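Local coordinates for serine protease pet (Escherichia coli, PDB 4OM9), which probably acts as a secreted serine protease, an autotransporter enterotoxin of enteroaggregative Escherichia coli, with a protease domain carried on a long beta-helix, at residues K143-T155 against N201-V214. Sequence-based numbering, arbitrary orientation.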
# COMPACT_ATOMS: atom_id res chain seq x y z
N LYS A 143 29.11 25.01 -7.16
CA LYS A 143 28.73 24.62 -5.81
C LYS A 143 28.20 25.79 -4.97
O LYS A 143 28.79 26.87 -4.94
CB LYS A 143 29.92 23.97 -5.09
CG LYS A 143 30.54 22.81 -5.85
CD LYS A 143 29.48 21.77 -6.25
CE LYS A 143 30.09 20.62 -7.04
NZ LYS A 143 31.10 19.84 -6.25
N GLU A 144 27.07 25.55 -4.31
CA GLU A 144 26.54 26.43 -3.28
C GLU A 144 26.16 25.56 -2.08
O GLU A 144 25.75 24.42 -2.24
CB GLU A 144 25.31 27.20 -3.79
CG GLU A 144 25.55 28.10 -5.00
CD GLU A 144 24.30 28.88 -5.40
OE1 GLU A 144 24.20 29.32 -6.57
OE2 GLU A 144 23.40 29.05 -4.54
N ILE A 145 26.32 26.09 -0.87
CA ILE A 145 25.88 25.35 0.31
C ILE A 145 24.40 25.67 0.53
O ILE A 145 24.04 26.81 0.88
CB ILE A 145 26.70 25.69 1.59
CG1 ILE A 145 28.18 25.37 1.40
CG2 ILE A 145 26.20 24.87 2.77
CD1 ILE A 145 29.07 25.86 2.55
N ILE A 146 23.57 24.66 0.28
CA ILE A 146 22.13 24.76 0.38
C ILE A 146 21.70 23.99 1.62
O ILE A 146 22.32 22.98 1.97
CB ILE A 146 21.41 24.16 -0.87
CG1 ILE A 146 21.95 24.78 -2.17
CG2 ILE A 146 19.90 24.32 -0.77
CD1 ILE A 146 21.78 26.28 -2.26
N GLY A 147 20.66 24.45 2.29
CA GLY A 147 20.19 23.74 3.45
C GLY A 147 18.77 24.06 3.80
O GLY A 147 18.13 24.88 3.15
N PHE A 148 18.29 23.42 4.86
CA PHE A 148 16.92 23.52 5.31
C PHE A 148 16.88 23.93 6.76
O PHE A 148 17.74 23.54 7.56
CB PHE A 148 16.18 22.18 5.16
CG PHE A 148 15.87 21.79 3.74
CD1 PHE A 148 14.74 22.29 3.10
CD2 PHE A 148 16.68 20.87 3.07
CE1 PHE A 148 14.44 21.91 1.76
CE2 PHE A 148 16.38 20.48 1.75
CZ PHE A 148 15.26 21.01 1.10
N ARG A 149 15.84 24.67 7.12
CA ARG A 149 15.63 25.01 8.50
C ARG A 149 14.16 24.87 8.81
O ARG A 149 13.32 25.20 8.01
CB ARG A 149 16.09 26.43 8.79
CG ARG A 149 16.02 26.78 10.24
CD ARG A 149 15.61 28.22 10.42
NE ARG A 149 14.16 28.29 10.39
CZ ARG A 149 13.46 28.95 9.49
NH1 ARG A 149 14.09 29.64 8.55
NH2 ARG A 149 12.14 28.95 9.55
N VAL A 150 13.87 24.40 10.01
CA VAL A 150 12.50 24.14 10.39
C VAL A 150 12.20 24.82 11.72
O VAL A 150 13.00 24.73 12.67
CB VAL A 150 12.31 22.63 10.45
CG1 VAL A 150 11.41 22.21 11.58
CG2 VAL A 150 11.90 22.10 9.10
N GLY A 151 11.08 25.53 11.80
CA GLY A 151 10.66 26.12 13.06
C GLY A 151 9.22 26.61 13.02
O GLY A 151 8.53 26.47 11.99
N SER A 152 8.75 27.19 14.13
CA SER A 152 7.37 27.67 14.17
C SER A 152 7.22 29.03 14.84
O SER A 152 6.45 29.17 15.81
CB SER A 152 6.48 26.63 14.87
OG SER A 152 5.11 26.96 14.76
N GLY A 153 7.94 30.04 14.34
CA GLY A 153 7.77 31.40 14.81
C GLY A 153 6.37 31.97 14.55
O GLY A 153 5.46 31.25 14.18
N ASN A 154 6.21 33.27 14.78
CA ASN A 154 4.96 33.95 14.49
C ASN A 154 4.65 33.76 13.02
O ASN A 154 5.43 34.15 12.16
CB ASN A 154 5.04 35.43 14.85
CG ASN A 154 3.69 36.04 15.13
OD1 ASN A 154 2.65 35.52 14.69
ND2 ASN A 154 3.68 37.15 15.85
N THR A 155 3.51 33.15 12.74
CA THR A 155 3.32 32.55 11.43
C THR A 155 2.41 33.38 10.53
O THR A 155 1.36 33.85 10.94
CB THR A 155 2.76 31.12 11.59
OG1 THR A 155 3.78 30.29 12.16
CG2 THR A 155 2.35 30.53 10.24
N ASN A 201 10.37 31.15 3.01
CA ASN A 201 9.91 31.20 4.37
C ASN A 201 10.89 32.06 5.16
O ASN A 201 11.98 31.61 5.49
CB ASN A 201 9.80 29.79 4.93
CG ASN A 201 9.21 29.76 6.32
OD1 ASN A 201 8.91 30.80 6.89
ND2 ASN A 201 9.02 28.55 6.85
N LEU A 202 10.52 33.30 5.43
CA LEU A 202 11.43 34.21 6.11
C LEU A 202 11.44 33.93 7.62
O LEU A 202 10.45 33.49 8.20
CB LEU A 202 11.04 35.66 5.85
CG LEU A 202 10.92 36.06 4.37
CD1 LEU A 202 10.36 37.46 4.27
CD2 LEU A 202 12.24 35.95 3.63
N THR A 203 12.58 34.22 8.24
CA THR A 203 12.75 33.98 9.66
C THR A 203 12.00 35.00 10.51
O THR A 203 12.02 36.20 10.23
CB THR A 203 14.23 33.99 10.03
OG1 THR A 203 14.94 33.17 9.09
CG2 THR A 203 14.46 33.47 11.44
N THR A 204 11.33 34.51 11.54
CA THR A 204 10.59 35.33 12.49
C THR A 204 11.24 35.15 13.86
O THR A 204 12.06 34.25 14.04
CB THR A 204 9.11 34.92 12.55
OG1 THR A 204 9.01 33.55 13.02
CG2 THR A 204 8.49 35.03 11.17
N ASN A 205 10.88 36.00 14.83
CA ASN A 205 11.49 35.93 16.16
C ASN A 205 11.31 34.56 16.84
O ASN A 205 12.26 33.99 17.38
CB ASN A 205 10.94 37.04 17.06
CG ASN A 205 11.32 38.43 16.57
OD1 ASN A 205 12.37 38.62 15.97
ND2 ASN A 205 10.46 39.40 16.83
N GLY A 206 10.10 34.01 16.78
CA GLY A 206 9.82 32.71 17.36
C GLY A 206 10.62 31.57 16.74
O GLY A 206 10.62 30.46 17.27
N ASP A 207 11.30 31.84 15.62
CA ASP A 207 12.18 30.86 14.99
C ASP A 207 13.57 30.83 15.62
O ASP A 207 14.37 29.94 15.33
CB ASP A 207 12.32 31.15 13.49
CG ASP A 207 11.08 30.81 12.70
OD1 ASP A 207 10.45 29.74 12.98
OD2 ASP A 207 10.74 31.61 11.79
N SER A 208 13.87 31.84 16.44
CA SER A 208 15.18 31.92 17.06
C SER A 208 15.44 30.65 17.86
O SER A 208 14.56 30.17 18.59
CB SER A 208 15.27 33.17 17.95
OG SER A 208 16.41 33.14 18.80
N GLY A 209 16.61 30.06 17.68
CA GLY A 209 16.94 28.80 18.33
C GLY A 209 16.75 27.55 17.47
O GLY A 209 17.32 26.50 17.80
N SER A 210 15.97 27.65 16.38
CA SER A 210 15.61 26.47 15.58
C SER A 210 16.85 25.95 14.86
O SER A 210 17.77 26.71 14.58
CB SER A 210 14.47 26.78 14.59
OG SER A 210 14.75 27.87 13.72
N GLY A 211 16.88 24.65 14.58
CA GLY A 211 18.05 24.03 13.98
C GLY A 211 18.17 24.24 12.47
O GLY A 211 17.19 24.30 11.74
N VAL A 212 19.42 24.39 12.02
CA VAL A 212 19.75 24.67 10.65
C VAL A 212 20.55 23.48 10.12
O VAL A 212 21.49 23.03 10.77
CB VAL A 212 20.57 25.99 10.54
CG1 VAL A 212 21.08 26.21 9.12
CG2 VAL A 212 19.75 27.19 11.03
N TYR A 213 20.15 22.96 8.97
CA TYR A 213 20.73 21.70 8.49
C TYR A 213 21.50 21.87 7.20
O TYR A 213 21.20 22.72 6.36
CB TYR A 213 19.64 20.64 8.27
CG TYR A 213 18.93 20.20 9.53
CD1 TYR A 213 17.88 20.95 10.05
CD2 TYR A 213 19.30 19.03 10.20
CE1 TYR A 213 17.22 20.56 11.20
CE2 TYR A 213 18.64 18.62 11.35
CZ TYR A 213 17.60 19.40 11.85
OH TYR A 213 16.93 19.05 12.99
N VAL A 214 22.48 21.01 7.02
CA VAL A 214 23.36 21.14 5.89
C VAL A 214 23.83 19.72 5.56
O VAL A 214 23.84 18.86 6.43
CB VAL A 214 24.47 22.16 6.25
CG1 VAL A 214 25.84 21.59 6.13
CG2 VAL A 214 24.28 23.44 5.47
O HOH W 1 9.68 28.72 10.43
O HOH W 2 15.14 23.17 12.51
O HOH W 3 10.32 27.69 16.49
O HOH W 4 8.05 35.65 15.96
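Arg149 and Asp207 meet because the first swings CG away from its backbone nitrogen (chi1 -174°), while the second turns its carboxylate back beside its own (chi1 -73°). The arginine then bends at chi2 and chi3, so that Arg149 CG lies 3.1 Å from Gly211 O and the guanidinium is carried past Ser210 OG. The side chains cross at about a right angle, with the guanidinium and carboxylate planes 38° apart; the salt bridge from Arg149 NH2 to Asp207 OD2 is long, 3.7 Å, and with the oxygen well out of the guanidinium plane it rests on charge alone. A water in that plane accepts a weak bond from NH2, while NH1 is held by Tyr193.

Asp207 itself illustrates how one buried carboxylate can tie two loops together. Gly153 N donates to Asp207 OD1 from above the carboxylate plane at 2.9 Å. Asp207 OD2 takes two bonds from Thr204, the backbone N approaching on the anti side and OG1 from above the plane. Across the contact, Thr204 OG1 also packs 3.1 Å from Gly153 CA. Gly206 to Ser210 spell GDSGS, the counterpart in this IgA1-protease-like family of the GDSGG of chymotrypsin, whose serine is the nucleophile; Ser208 touches His72, consistent with that role. The type II turn from Asp207 to Ser210 is closed by Ser210 N donating to Asp207 O, and Ser210 OG adds a second bond of 2.6 Å to Asp207 O, in the carbonyl plane and on a lone pair.

Beyond the turn, strand 211-214 runs antiparallel to strand 146-151, whose other edge pairs with strand 172-185. Tyr213 N bonds Phe148 O at 2.9 Å, and the same oxygen lies at the edge of the tyrosine ring. Arg149 CG and Val212 CG2 touch on one face of the sheet, whereas the Phe148 ring leads off to meet Trp222. Farther along, Ile145 CG2 packs 3.6 Å from Val214 CG2.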